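Carboxypeptidase D (PDB 3MN8) removes C-terminal arginine or lysine from peptides and proteins as a zinc metallocarboxypeptidase, here represented by its first, active carboxypeptidase-like domain with the transthyretin-like domain that follows. Local coordinates at residues A[172-177]-A[283-288]; A[224-229]-A[289-294]; A[237-242]-A[276-281]; A[245-250]-A[298-303]. All coordinates share one frame; numbering follows the deposited sequence.

Interaction 1 (A[172-177]-A[283-288]). With GEM ((2-guanidinoethylmercapto)succinic acid), chain G.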
# COMPACT_ATOMS: atom_id res chain seq x y z
N ASP A 172 1.98 -17.34 -10.61
CA ASP A 172 1.91 -15.89 -10.57
C ASP A 172 1.21 -15.42 -9.29
O ASP A 172 -0.02 -15.53 -9.16
CB ASP A 172 1.19 -15.36 -11.83
CG ASP A 172 1.21 -13.83 -11.93
OD1 ASP A 172 1.24 -13.14 -10.88
OD2 ASP A 172 1.18 -13.33 -13.09
N LEU A 173 2.00 -14.91 -8.35
CA LEU A 173 1.47 -14.53 -7.06
C LEU A 173 0.35 -13.50 -7.18
O LEU A 173 -0.51 -13.40 -6.30
CB LEU A 173 2.60 -14.02 -6.16
CG LEU A 173 3.65 -15.08 -5.79
CD1 LEU A 173 4.81 -14.46 -5.03
CD2 LEU A 173 3.01 -16.23 -5.00
N ASN A 174 0.33 -12.76 -8.29
CA ASN A 174 -0.73 -11.78 -8.48
C ASN A 174 -1.93 -12.43 -9.12
O ASN A 174 -2.79 -11.75 -9.66
CB ASN A 174 -0.27 -10.60 -9.33
CG ASN A 174 -1.00 -9.31 -9.00
OD1 ASN A 174 -1.61 -9.17 -7.93
ND2 ASN A 174 -0.93 -8.35 -9.91
N ARG A 175 -1.96 -13.76 -9.07
CA ARG A 175 -3.19 -14.51 -9.36
C ARG A 175 -3.57 -15.43 -8.20
O ARG A 175 -4.56 -16.15 -8.28
CB ARG A 175 -3.08 -15.34 -10.63
CG ARG A 175 -2.64 -14.54 -11.82
CD ARG A 175 -3.49 -13.30 -12.05
NE ARG A 175 -3.17 -12.75 -13.35
CZ ARG A 175 -2.44 -11.66 -13.60
NH1 ARG A 175 -2.23 -11.33 -14.86
NH2 ARG A 175 -1.96 -10.90 -12.64
N ASP A 176 -2.79 -15.39 -7.13
CA ASP A 176 -2.88 -16.43 -6.11
C ASP A 176 -3.66 -16.04 -4.86
O ASP A 176 -3.85 -16.86 -3.96
CB ASP A 176 -1.47 -16.90 -5.73
CG ASP A 176 -1.48 -18.24 -5.05
OD1 ASP A 176 -2.30 -19.09 -5.44
OD2 ASP A 176 -0.65 -18.45 -4.14
N PHE A 177 -4.12 -14.79 -4.79
CA PHE A 177 -4.86 -14.31 -3.63
C PHE A 177 -6.34 -14.66 -3.79
O PHE A 177 -6.81 -14.84 -4.91
CB PHE A 177 -4.67 -12.79 -3.45
CG PHE A 177 -3.30 -12.42 -2.90
CD1 PHE A 177 -2.17 -12.42 -3.73
CD2 PHE A 177 -3.13 -12.07 -1.57
CE1 PHE A 177 -0.91 -12.08 -3.24
CE2 PHE A 177 -1.88 -11.74 -1.07
CZ PHE A 177 -0.77 -11.74 -1.90
N TYR A 283 -6.74 -4.37 -18.38
CA TYR A 283 -7.17 -5.73 -18.70
C TYR A 283 -7.47 -6.44 -17.38
O TYR A 283 -6.82 -6.18 -16.36
CB TYR A 283 -6.09 -6.50 -19.47
CG TYR A 283 -4.74 -6.54 -18.77
CD1 TYR A 283 -4.43 -7.54 -17.85
CD2 TYR A 283 -3.77 -5.58 -19.03
CE1 TYR A 283 -3.20 -7.58 -17.21
CE2 TYR A 283 -2.54 -5.62 -18.39
CZ TYR A 283 -2.26 -6.62 -17.49
OH TYR A 283 -1.03 -6.65 -16.87
N GLU A 284 -8.48 -7.31 -17.40
CA GLU A 284 -8.91 -7.98 -16.18
C GLU A 284 -7.95 -9.07 -15.75
O GLU A 284 -7.28 -9.71 -16.57
CB GLU A 284 -10.34 -8.52 -16.29
CG GLU A 284 -11.41 -7.42 -16.28
CD GLU A 284 -12.82 -7.96 -16.06
OE1 GLU A 284 -13.79 -7.18 -16.23
OE2 GLU A 284 -12.95 -9.15 -15.73
N LEU A 285 -7.88 -9.27 -14.45
CA LEU A 285 -7.09 -10.35 -13.90
C LEU A 285 -7.76 -10.70 -12.59
O LEU A 285 -8.44 -9.87 -11.98
CB LEU A 285 -5.64 -9.89 -13.71
CG LEU A 285 -5.34 -8.86 -12.62
CD1 LEU A 285 -5.07 -9.58 -11.32
CD2 LEU A 285 -4.14 -7.99 -12.99
N SER A 286 -7.59 -11.94 -12.16
CA SER A 286 -8.22 -12.36 -10.92
C SER A 286 -7.20 -12.89 -9.92
O SER A 286 -6.17 -13.43 -10.31
CB SER A 286 -9.31 -13.39 -11.18
OG SER A 286 -10.28 -12.84 -12.06
N GLY A 287 -7.50 -12.69 -8.63
CA GLY A 287 -6.69 -13.22 -7.55
C GLY A 287 -5.54 -12.32 -7.18
O GLY A 287 -4.56 -12.75 -6.57
N GLY A 288 -5.66 -11.05 -7.54
CA GLY A 288 -4.63 -10.09 -7.23
C GLY A 288 -4.64 -9.61 -5.78
O GLY A 288 -5.64 -9.67 -5.09
C8 GEM G . -0.50 -6.67 -13.89
S7 GEM G . -0.99 -5.94 -12.35
C6 GEM G . -1.42 -4.31 -12.88
C5 GEM G . -2.43 -4.29 -14.02
N3 GEM G . -3.71 -4.74 -13.49
C1 GEM G . -4.81 -5.03 -14.18
N4 GEM G . -5.91 -5.43 -13.55
N2 GEM G . -4.81 -4.91 -15.50
C9 GEM G . -0.33 -8.15 -13.65
O14 GEM G . -0.45 -8.58 -12.48
O15 GEM G . -0.09 -8.89 -14.62
C10 GEM G . 0.78 -6.03 -14.48
C11 GEM G . 2.08 -6.27 -13.72
O12 GEM G . 2.80 -5.27 -13.48
O13 GEM G . 2.41 -7.44 -13.40

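Interaction 2 (A[224-229]-A[289-294]). With GEM ((2-guanidinoethylmercapto)succinic acid), chain G.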
# COMPACT_ATOMS: atom_id res chain seq x y z
N SER A 224 -2.61 2.38 -11.21
CA SER A 224 -3.76 1.50 -11.40
C SER A 224 -4.47 1.22 -10.09
O SER A 224 -3.83 1.01 -9.06
CB SER A 224 -3.32 0.18 -12.03
OG SER A 224 -4.42 -0.69 -12.30
N TYR A 225 -5.79 1.17 -10.13
CA TYR A 225 -6.60 1.02 -8.92
C TYR A 225 -7.72 0.03 -9.19
O TYR A 225 -8.01 -0.26 -10.35
CB TYR A 225 -7.20 2.37 -8.52
CG TYR A 225 -7.91 3.08 -9.66
CD1 TYR A 225 -7.21 3.85 -10.58
CD2 TYR A 225 -9.28 3.00 -9.80
CE1 TYR A 225 -7.85 4.51 -11.61
CE2 TYR A 225 -9.94 3.65 -10.83
CZ TYR A 225 -9.22 4.41 -11.73
OH TYR A 225 -9.86 5.06 -12.76
N PRO A 226 -8.35 -0.47 -8.12
CA PRO A 226 -9.47 -1.43 -8.17
C PRO A 226 -10.69 -0.96 -8.98
O PRO A 226 -10.90 0.25 -9.18
CB PRO A 226 -9.85 -1.60 -6.69
CG PRO A 226 -8.62 -1.24 -5.93
CD PRO A 226 -7.93 -0.17 -6.75
N TYR A 227 -11.50 -1.90 -9.47
CA TYR A 227 -11.21 -3.32 -9.37
C TYR A 227 -10.41 -3.77 -10.59
O TYR A 227 -10.39 -3.08 -11.62
CB TYR A 227 -12.52 -4.12 -9.33
CG TYR A 227 -13.34 -3.98 -8.07
CD1 TYR A 227 -12.88 -4.46 -6.85
CD2 TYR A 227 -14.61 -3.41 -8.13
CE1 TYR A 227 -13.65 -4.36 -5.71
CE2 TYR A 227 -15.38 -3.30 -6.99
CZ TYR A 227 -14.89 -3.78 -5.79
OH TYR A 227 -15.65 -3.67 -4.65
N ASP A 228 -9.78 -4.94 -10.47
CA ASP A 228 -8.96 -5.53 -11.53
C ASP A 228 -9.79 -6.51 -12.35
O ASP A 228 -9.36 -6.98 -13.41
CB ASP A 228 -7.74 -6.25 -10.95
CG ASP A 228 -6.58 -5.30 -10.61
OD1 ASP A 228 -6.61 -4.14 -11.06
OD2 ASP A 228 -5.64 -5.73 -9.90
N ASN A 229 -10.99 -6.83 -11.86
CA ASN A 229 -11.86 -7.77 -12.56
C ASN A 229 -13.35 -7.50 -12.32
O ASN A 229 -13.71 -6.60 -11.55
CB ASN A 229 -11.50 -9.22 -12.21
CG ASN A 229 -11.94 -9.62 -10.82
OD1 ASN A 229 -12.48 -8.82 -10.04
ND2 ASN A 229 -11.72 -10.89 -10.48
N MET A 289 -3.50 -9.11 -5.33
CA MET A 289 -3.39 -8.60 -3.97
C MET A 289 -4.17 -7.29 -3.79
O MET A 289 -4.78 -7.07 -2.74
CB MET A 289 -1.91 -8.39 -3.62
CG MET A 289 -1.64 -7.93 -2.21
SD MET A 289 0.12 -8.08 -1.83
CE MET A 289 0.87 -6.96 -3.02
N GLN A 290 -4.16 -6.45 -4.81
CA GLN A 290 -4.81 -5.14 -4.76
C GLN A 290 -6.25 -5.29 -4.32
O GLN A 290 -6.65 -4.81 -3.27
CB GLN A 290 -4.79 -4.46 -6.13
CG GLN A 290 -5.41 -3.08 -6.14
CD GLN A 290 -5.67 -2.56 -7.56
OE1 GLN A 290 -4.84 -1.86 -8.14
NE2 GLN A 290 -6.84 -2.89 -8.11
N ASP A 291 -7.04 -5.97 -5.14
CA ASP A 291 -8.45 -6.09 -4.84
C ASP A 291 -8.67 -6.87 -3.55
O ASP A 291 -9.72 -6.73 -2.91
CB ASP A 291 -9.23 -6.70 -6.02
CG ASP A 291 -9.37 -5.73 -7.20
OD1 ASP A 291 -8.78 -4.63 -7.15
OD2 ASP A 291 -10.08 -6.07 -8.17
N PHE A 292 -7.69 -7.69 -3.18
CA PHE A 292 -7.83 -8.48 -1.97
C PHE A 292 -7.81 -7.58 -0.73
O PHE A 292 -8.62 -7.74 0.19
CB PHE A 292 -6.77 -9.57 -1.86
CG PHE A 292 -6.72 -10.21 -0.51
CD1 PHE A 292 -7.50 -11.32 -0.24
CD2 PHE A 292 -5.92 -9.69 0.50
CE1 PHE A 292 -7.47 -11.92 1.01
CE2 PHE A 292 -5.88 -10.28 1.75
CZ PHE A 292 -6.66 -11.40 2.01
N ASN A 293 -6.90 -6.61 -0.72
CA ASN A 293 -6.90 -5.59 0.32
C ASN A 293 -8.27 -4.94 0.53
O ASN A 293 -8.78 -4.87 1.65
CB ASN A 293 -5.84 -4.52 0.01
CG ASN A 293 -4.44 -4.93 0.45
OD1 ASN A 293 -3.97 -4.55 1.53
ND2 ASN A 293 -3.76 -5.71 -0.40
N TYR A 294 -8.87 -4.48 -0.56
CA TYR A 294 -10.09 -3.69 -0.48
C TYR A 294 -11.27 -4.53 -0.01
O TYR A 294 -12.04 -4.11 0.85
CB TYR A 294 -10.39 -3.03 -1.83
CG TYR A 294 -11.58 -2.09 -1.82
CD1 TYR A 294 -11.58 -0.94 -1.03
CD2 TYR A 294 -12.70 -2.35 -2.62
CE1 TYR A 294 -12.67 -0.07 -1.02
CE2 TYR A 294 -13.79 -1.49 -2.62
CZ TYR A 294 -13.77 -0.35 -1.82
OH TYR A 294 -14.86 0.50 -1.83
C8 GEM G . -0.50 -6.67 -13.89
S7 GEM G . -0.99 -5.94 -12.35
C6 GEM G . -1.42 -4.31 -12.88
C5 GEM G . -2.43 -4.29 -14.02
N3 GEM G . -3.71 -4.74 -13.49
C1 GEM G . -4.81 -5.03 -14.18
N4 GEM G . -5.91 -5.43 -13.55
N2 GEM G . -4.81 -4.91 -15.50
C9 GEM G . -0.33 -8.15 -13.65
O14 GEM G . -0.45 -8.58 -12.48
O15 GEM G . -0.09 -8.89 -14.62
C10 GEM G . 0.78 -6.03 -14.48
C11 GEM G . 2.08 -6.27 -13.72
O12 GEM G . 2.80 -5.27 -13.48
O13 GEM G . 2.41 -7.44 -13.40

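Interaction 3 (A[237-242]-A[276-281]). With GEM ((2-guanidinoethylmercapto)succinic acid), chain G.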
# COMPACT_ATOMS: atom_id res chain seq x y z
N CYS A 237 -10.59 -2.98 -21.36
CA CYS A 237 -11.19 -1.76 -21.90
C CYS A 237 -12.60 -1.53 -21.38
O CYS A 237 -13.41 -0.89 -22.04
CB CYS A 237 -11.21 -1.81 -23.43
SG CYS A 237 -9.79 -2.66 -24.19
N GLU A 238 -12.89 -2.07 -20.20
CA GLU A 238 -14.18 -1.83 -19.57
C GLU A 238 -14.03 -1.65 -18.05
O GLU A 238 -13.62 -2.59 -17.34
CB GLU A 238 -15.16 -2.96 -19.90
CG GLU A 238 -16.48 -2.51 -20.52
CD GLU A 238 -17.11 -3.59 -21.39
OE1 GLU A 238 -18.31 -3.47 -21.74
OE2 GLU A 238 -16.40 -4.56 -21.72
N GLU A 239 -14.35 -0.45 -17.57
CA GLU A 239 -14.25 -0.09 -16.16
C GLU A 239 -15.07 -0.98 -15.23
O GLU A 239 -16.27 -1.20 -15.43
CB GLU A 239 -14.65 1.38 -15.95
CG GLU A 239 -13.62 2.39 -16.41
CD GLU A 239 -14.03 3.82 -16.12
OE1 GLU A 239 -13.14 4.66 -15.86
OE2 GLU A 239 -15.25 4.11 -16.15
N SER A 240 -14.41 -1.50 -14.20
CA SER A 240 -15.07 -2.22 -13.12
C SER A 240 -14.83 -1.46 -11.82
O SER A 240 -14.04 -1.88 -10.97
CB SER A 240 -14.55 -3.65 -13.03
OG SER A 240 -15.11 -4.30 -11.90
N LEU A 241 -15.51 -0.34 -11.66
CA LEU A 241 -15.21 0.61 -10.60
C LEU A 241 -15.59 0.16 -9.19
O LEU A 241 -16.33 -0.79 -8.99
CB LEU A 241 -15.81 1.98 -10.91
CG LEU A 241 -15.33 2.54 -12.25
CD1 LEU A 241 -16.02 3.84 -12.62
CD2 LEU A 241 -13.81 2.72 -12.21
N THR A 242 -15.06 0.90 -8.22
CA THR A 242 -15.18 0.58 -6.82
C THR A 242 -16.12 1.58 -6.18
O THR A 242 -16.25 2.72 -6.65
CB THR A 242 -13.79 0.63 -6.17
OG1 THR A 242 -13.28 -0.70 -6.01
CG2 THR A 242 -13.80 1.34 -4.84
N ILE A 276 -3.17 7.39 -15.15
CA ILE A 276 -3.80 6.41 -14.28
C ILE A 276 -4.79 5.58 -15.07
O ILE A 276 -5.21 5.96 -16.17
CB ILE A 276 -4.55 7.08 -13.13
CG1 ILE A 276 -5.74 7.86 -13.68
CG2 ILE A 276 -3.62 8.02 -12.37
CD1 ILE A 276 -6.61 8.44 -12.61
N THR A 277 -5.16 4.43 -14.51
CA THR A 277 -6.14 3.55 -15.14
C THR A 277 -6.78 2.60 -14.16
O THR A 277 -6.22 2.28 -13.12
CB THR A 277 -5.51 2.67 -16.23
OG1 THR A 277 -6.55 1.95 -16.91
CG2 THR A 277 -4.52 1.68 -15.62
N ASN A 278 -7.98 2.15 -14.50
CA ASN A 278 -8.67 1.14 -13.74
C ASN A 278 -8.07 -0.20 -14.14
O ASN A 278 -7.87 -0.45 -15.34
CB ASN A 278 -10.16 1.20 -14.07
CG ASN A 278 -10.94 0.06 -13.49
OD1 ASN A 278 -11.64 -0.64 -14.23
ND2 ASN A 278 -10.86 -0.13 -12.17
N GLY A 279 -7.76 -1.05 -13.16
CA GLY A 279 -7.18 -2.35 -13.47
C GLY A 279 -7.93 -3.06 -14.59
O GLY A 279 -7.39 -3.32 -15.68
N ALA A 280 -9.20 -3.37 -14.32
CA ALA A 280 -10.06 -4.06 -15.27
C ALA A 280 -10.03 -3.42 -16.65
O ALA A 280 -9.88 -4.12 -17.66
CB ALA A 280 -11.49 -4.11 -14.74
N HIS A 281 -10.19 -2.10 -16.70
CA HIS A 281 -10.22 -1.37 -17.97
C HIS A 281 -8.93 -1.56 -18.75
O HIS A 281 -8.95 -1.66 -19.98
CB HIS A 281 -10.51 0.11 -17.77
CG HIS A 281 -10.82 0.83 -19.05
ND1 HIS A 281 -9.85 1.46 -19.80
CD2 HIS A 281 -11.98 0.97 -19.73
CE1 HIS A 281 -10.41 1.98 -20.88
NE2 HIS A 281 -11.70 1.69 -20.87
C8 GEM G . -0.50 -6.67 -13.89
S7 GEM G . -0.99 -5.94 -12.35
C6 GEM G . -1.42 -4.31 -12.88
C5 GEM G . -2.43 -4.29 -14.02
N3 GEM G . -3.71 -4.74 -13.49
C1 GEM G . -4.81 -5.03 -14.18
N4 GEM G . -5.91 -5.43 -13.55
N2 GEM G . -4.81 -4.91 -15.50
C9 GEM G . -0.33 -8.15 -13.65
O14 GEM G . -0.45 -8.58 -12.48
O15 GEM G . -0.09 -8.89 -14.62
C10 GEM G . 0.78 -6.03 -14.48
C11 GEM G . 2.08 -6.27 -13.72
O12 GEM G . 2.80 -5.27 -13.48
O13 GEM G . 2.41 -7.44 -13.40

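Interaction 4 (A[245-250]-A[298-303])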
# COMPACT_ATOMS: atom_id res chain seq x y z
N ASP A 245 -14.50 4.88 -5.71
CA ASP A 245 -13.78 5.29 -6.90
C ASP A 245 -13.17 6.68 -6.84
O ASP A 245 -12.04 6.89 -7.26
CB ASP A 245 -14.64 5.19 -8.15
CG ASP A 245 -13.81 5.17 -9.40
OD1 ASP A 245 -12.93 4.29 -9.51
OD2 ASP A 245 -14.02 6.05 -10.26
N ARG A 246 -13.94 7.65 -6.34
CA ARG A 246 -13.43 9.00 -6.21
C ARG A 246 -12.10 8.99 -5.46
O ARG A 246 -11.08 9.46 -5.96
CB ARG A 246 -14.43 9.89 -5.47
CG ARG A 246 -15.80 9.91 -6.08
CD ARG A 246 -16.80 10.55 -5.13
NE ARG A 246 -17.05 11.96 -5.43
CZ ARG A 246 -17.74 12.78 -4.64
NH1 ARG A 246 -18.25 12.34 -3.50
NH2 ARG A 246 -17.91 14.05 -4.99
N VAL A 247 -12.10 8.43 -4.25
CA VAL A 247 -10.89 8.38 -3.45
C VAL A 247 -9.78 7.66 -4.20
O VAL A 247 -8.62 8.10 -4.21
CB VAL A 247 -11.12 7.69 -2.10
CG1 VAL A 247 -9.79 7.36 -1.44
CG2 VAL A 247 -11.95 8.58 -1.19
N PHE A 248 -10.14 6.56 -4.84
CA PHE A 248 -9.14 5.78 -5.55
C PHE A 248 -8.50 6.61 -6.64
O PHE A 248 -7.28 6.64 -6.75
CB PHE A 248 -9.72 4.46 -6.08
CG PHE A 248 -9.50 3.32 -5.14
CD1 PHE A 248 -8.21 2.94 -4.81
CD2 PHE A 248 -10.55 2.65 -4.57
CE1 PHE A 248 -7.98 1.90 -3.94
CE2 PHE A 248 -10.33 1.61 -3.69
CZ PHE A 248 -9.03 1.23 -3.38
N LYS A 249 -9.33 7.30 -7.41
CA LYS A 249 -8.85 8.19 -8.46
C LYS A 249 -7.95 9.30 -7.90
O LYS A 249 -6.99 9.71 -8.55
CB LYS A 249 -10.02 8.78 -9.25
CG LYS A 249 -10.27 8.06 -10.57
CD LYS A 249 -11.62 8.38 -11.20
CE LYS A 249 -11.83 7.49 -12.43
NZ LYS A 249 -13.27 7.33 -12.77
N GLN A 250 -8.27 9.77 -6.69
CA GLN A 250 -7.46 10.79 -6.02
C GLN A 250 -6.09 10.23 -5.63
O GLN A 250 -5.06 10.88 -5.81
CB GLN A 250 -8.19 11.38 -4.80
CG GLN A 250 -7.39 12.49 -4.11
CD GLN A 250 -8.23 13.34 -3.16
OE1 GLN A 250 -9.38 13.68 -3.44
NE2 GLN A 250 -7.63 13.72 -2.04
N ASN A 298 -10.01 -3.16 5.35
CA ASN A 298 -10.28 -1.75 5.20
C ASN A 298 -9.34 -1.15 4.17
O ASN A 298 -9.60 -0.07 3.64
CB ASN A 298 -10.04 -1.04 6.53
CG ASN A 298 -11.08 -1.37 7.58
OD1 ASN A 298 -12.24 -1.65 7.27
ND2 ASN A 298 -10.67 -1.33 8.84
N CYS A 299 -8.24 -1.84 3.89
CA CYS A 299 -7.13 -1.21 3.19
C CYS A 299 -7.44 -0.84 1.75
O CYS A 299 -8.12 -1.58 1.04
CB CYS A 299 -5.87 -2.10 3.24
SG CYS A 299 -4.32 -1.23 2.83
N PHE A 300 -6.94 0.33 1.33
CA PHE A 300 -7.06 0.83 -0.03
C PHE A 300 -5.72 0.72 -0.76
O PHE A 300 -4.89 1.62 -0.65
CB PHE A 300 -7.51 2.29 -0.02
CG PHE A 300 -8.93 2.52 0.44
CD1 PHE A 300 -9.63 3.64 -0.00
CD2 PHE A 300 -9.56 1.64 1.31
CE1 PHE A 300 -10.94 3.87 0.42
CE2 PHE A 300 -10.87 1.86 1.74
CZ PHE A 300 -11.56 2.98 1.30
N GLU A 301 -5.49 -0.37 -1.49
CA GLU A 301 -4.23 -0.57 -2.19
C GLU A 301 -4.28 -0.13 -3.65
O GLU A 301 -5.22 -0.47 -4.39
CB GLU A 301 -3.79 -2.03 -2.09
CG GLU A 301 -2.52 -2.37 -2.85
CD GLU A 301 -1.93 -3.71 -2.43
OE1 GLU A 301 -1.49 -3.84 -1.25
OE2 GLU A 301 -1.89 -4.65 -3.26
N LEU A 302 -3.27 0.62 -4.08
CA LEU A 302 -3.06 0.90 -5.50
C LEU A 302 -2.05 -0.06 -6.07
O LEU A 302 -1.20 -0.58 -5.34
CB LEU A 302 -2.52 2.32 -5.71
CG LEU A 302 -3.44 3.49 -5.39
CD1 LEU A 302 -2.76 4.78 -5.85
CD2 LEU A 302 -4.79 3.32 -6.06
N THR A 303 -2.13 -0.28 -7.38
CA THR A 303 -1.08 -0.99 -8.11
C THR A 303 -0.29 0.06 -8.88
O THR A 303 -0.86 0.80 -9.68
CB THR A 303 -1.66 -2.02 -9.12
OG1 THR A 303 -2.66 -2.84 -8.48
CG2 THR A 303 -0.56 -2.92 -9.67

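Interaction 1 (A[172-177]-A[283-288])
The guanidinium of Arg-175 lies across Leu-285, with Leu-285 CB 3.6 Å above the centre of the guanidinium plane; the two side chains run at about a right angle. Asp-172 OD2 is over the opposite face as a long ion pair, set too far out of plane for an N-H to point at it, and it also has a salt bridge to Arg-165. The bend at chi2 (-52°) sets Arg-175 CD 3.2 Å from Ser-286 O. Arg-175 NH2 gives an in-plane bond to Asn-174 O, which steadies the group's rotation, and a second to GEM O14 at 2.8 Å, while NH1 reaches O15. Asn-174 ND2 also donates to GEM O14 (2.6 Å), so two side chains hold one carboxylate, as in other M14 carboxypeptidases. An alanine in place of Arg-175 would probably leave O15 without its charged mate and weaken the hold on O14. At the guanidino end of GEM, N2 sits 3.4 Å above the Tyr-283 ring, over its centre, and donates to Tyr-283 O. Gly-287 has positive phi (86°), and a CB here would run into Arg-175 O; Gly-287 O accepts from Phe-177 N at 2.7 Å. Asn-174 OD1 takes the backbone N-H of Met-289. The loop 172-177 thus lies between helix 196-205, which Leu-173 and Phe-177 touch, and the link 283-288 that joins helix 279-282 to helix 289-296.

Interaction 2 (A[224-229]-A[289-294])
Gln-290 reaches from its helix across Pro-226, CG anti to the backbone N (chi1 -178°) and the chain extended beyond. Its CB passes near Asp-228 OD2, and CG lies 3.7 Å from Pro-226 CG. Gln-290 CD lies 3.4 Å from Pro-226 CD, on a ring that offers apolar carbons and no N-H. At the tip the two branches part: OE1 accepts from the hydroxyl of Thr-303 on strand 300-305, and Gln-290 NE2 donates in its amide plane to Asp-291 OD1 at 2.8 Å. That bond positions the neighbouring carboxylate. Asp-291 OD2 in turn takes Asp-228 N on its syn side, 2.6 Å away and nearly straight at 173°, at the turn that follows the cis peptide between Pro-226 and Tyr-227. Asp-291 also lies near the plane of the Tyr-227 ring, at its edge. Further out, Tyr-227 OH meets the edge of Tyr-294 at CE2 (3.5 Å), the rings set obliquely; the Tyr-294 hydroxyl itself bonds to Asp-244. Asp-228 sends its own carboxylate into the pocket, OD1 2.9 Å from GEM N4. Two buried acids therefore stand close, Asp-228 OD2 4.3 Å from Asp-291 OD1. Asp-291, gripped by Gln-290 NE2 and Asp-228 N, would probably stay ionised, whereas Asp-228 faces the guanidino group, consistent with an enzyme that selects arginine or lysine.

Interaction 3 (A[237-242]-A[276-281])
Asn-278 OD1 takes two backbone N-H groups, one from each face of its amide plane: Ser-240 N at 2.9 Å and 163°, and His-281 N at 3.2 Å. The second is an N-cap bond, for Asn-278 stands right before helix 279-282, and a short polar side chain that can turn back on the helix start suits this place; the first ties the loop 237-242 to the same oxygen. Asn-278 CG, anti to the backbone N (chi1 171°), is carried toward the loop 237-242. A third bond closes the other end of the contact, Cys-237 N donating to His-281 O at 2.5 Å with a more bent angle of 134°. Cys-237 is joined to Cys-236 in a disulfide between adjacent residues, an uncommon link that closes an eight-membered ring. Its CA sits over the His-281 ring in a CH-pi contact, 3.6 Å from the centroid, while Glu-239 N comes up to the ring edge and Glu-239 CG lies 4.0 Å from His-281 CD2. Nearer the core, Ala-280 CB packs on Ser-240 CB at 3.5 Å, the small residues letting the backbones draw close; Ser-240 OG turns to Asn-229 O. On the pocket side, Gly-279 O accepts from GEM N2 at 3.0 Å, and a side chain at Gly-279 would intrude on the ligand's guanidino group. In the fold, strand 276-278 borders the eight-stranded sheet beside strand 222-225 and runs straight into helix 279-282, while the loop 237-242 covers that junction and leads on to helix 245-257, whose flank Ile-276 touches.

Interaction 4 (A[245-250]-A[298-303])
Phe-248 is the knob that helix 245-257 presses onto strand 300-305, an inner strand of the mixed eight-stranded sheet with helices on its faces that marks the M14 carboxypeptidase fold. The local axes approach to 9.8 Å and cross at -48°, a spacing that large apolar side chains fill. The hollow receiving the Phe-248 ring is built from three successive residues: Phe-300 CB meets its tip, CZ, at 3.8 Å, Glu-301 contributes its backbone O near CE1, and Leu-302 closes the side. The Phe-300 ring lies beyond, nearly parallel at 21° but slid outward, so that its CD1 hangs over the rim of the Phe-248 face and the centroids stay 5.2 Å apart. Val-247, one residue back, sets its CG1 4.0 Å from Phe-300 CD1 at the edge of that ring, the side chains crossing at about a right angle. Tyr-294 stands edge-to-face with both phenylalanines, completing the aromatic cluster. An alanine in place of Phe-248 would probably open a gap between helix and sheet and leave Phe-300 and Leu-302 without their main filler from this helix. The fit ends where Leu-302 CD2, near the plane of the Phe-248 ring, meets its CD1 at 3.7 Å.

Overall arrangement
Interactions 1, 2 and 3 wall the pocket of GEM; interaction 4 is mainly the packing of a helix on the sheet behind it, but its Thr-303 also reaches the ligand. Interactions 1 and 2, with centres 9 Å apart, are joined by Leu-285 N to Asp-228 O at 2.9 Å, which ties the two pocket walls together. Interaction 2 is tied to interaction 3 through Tyr-225 O and Gly-279 N (2.9 Å), and to interaction 4 through Ser-224 O and Thr-303 N, a rung between neighbouring strands. Thr-242 CG2 packs on Phe-248 CD2, joining 3 to 4. Interaction 1 is near the catalytic metal: the Asn-174 side chain is about 6 Å from the zinc ion.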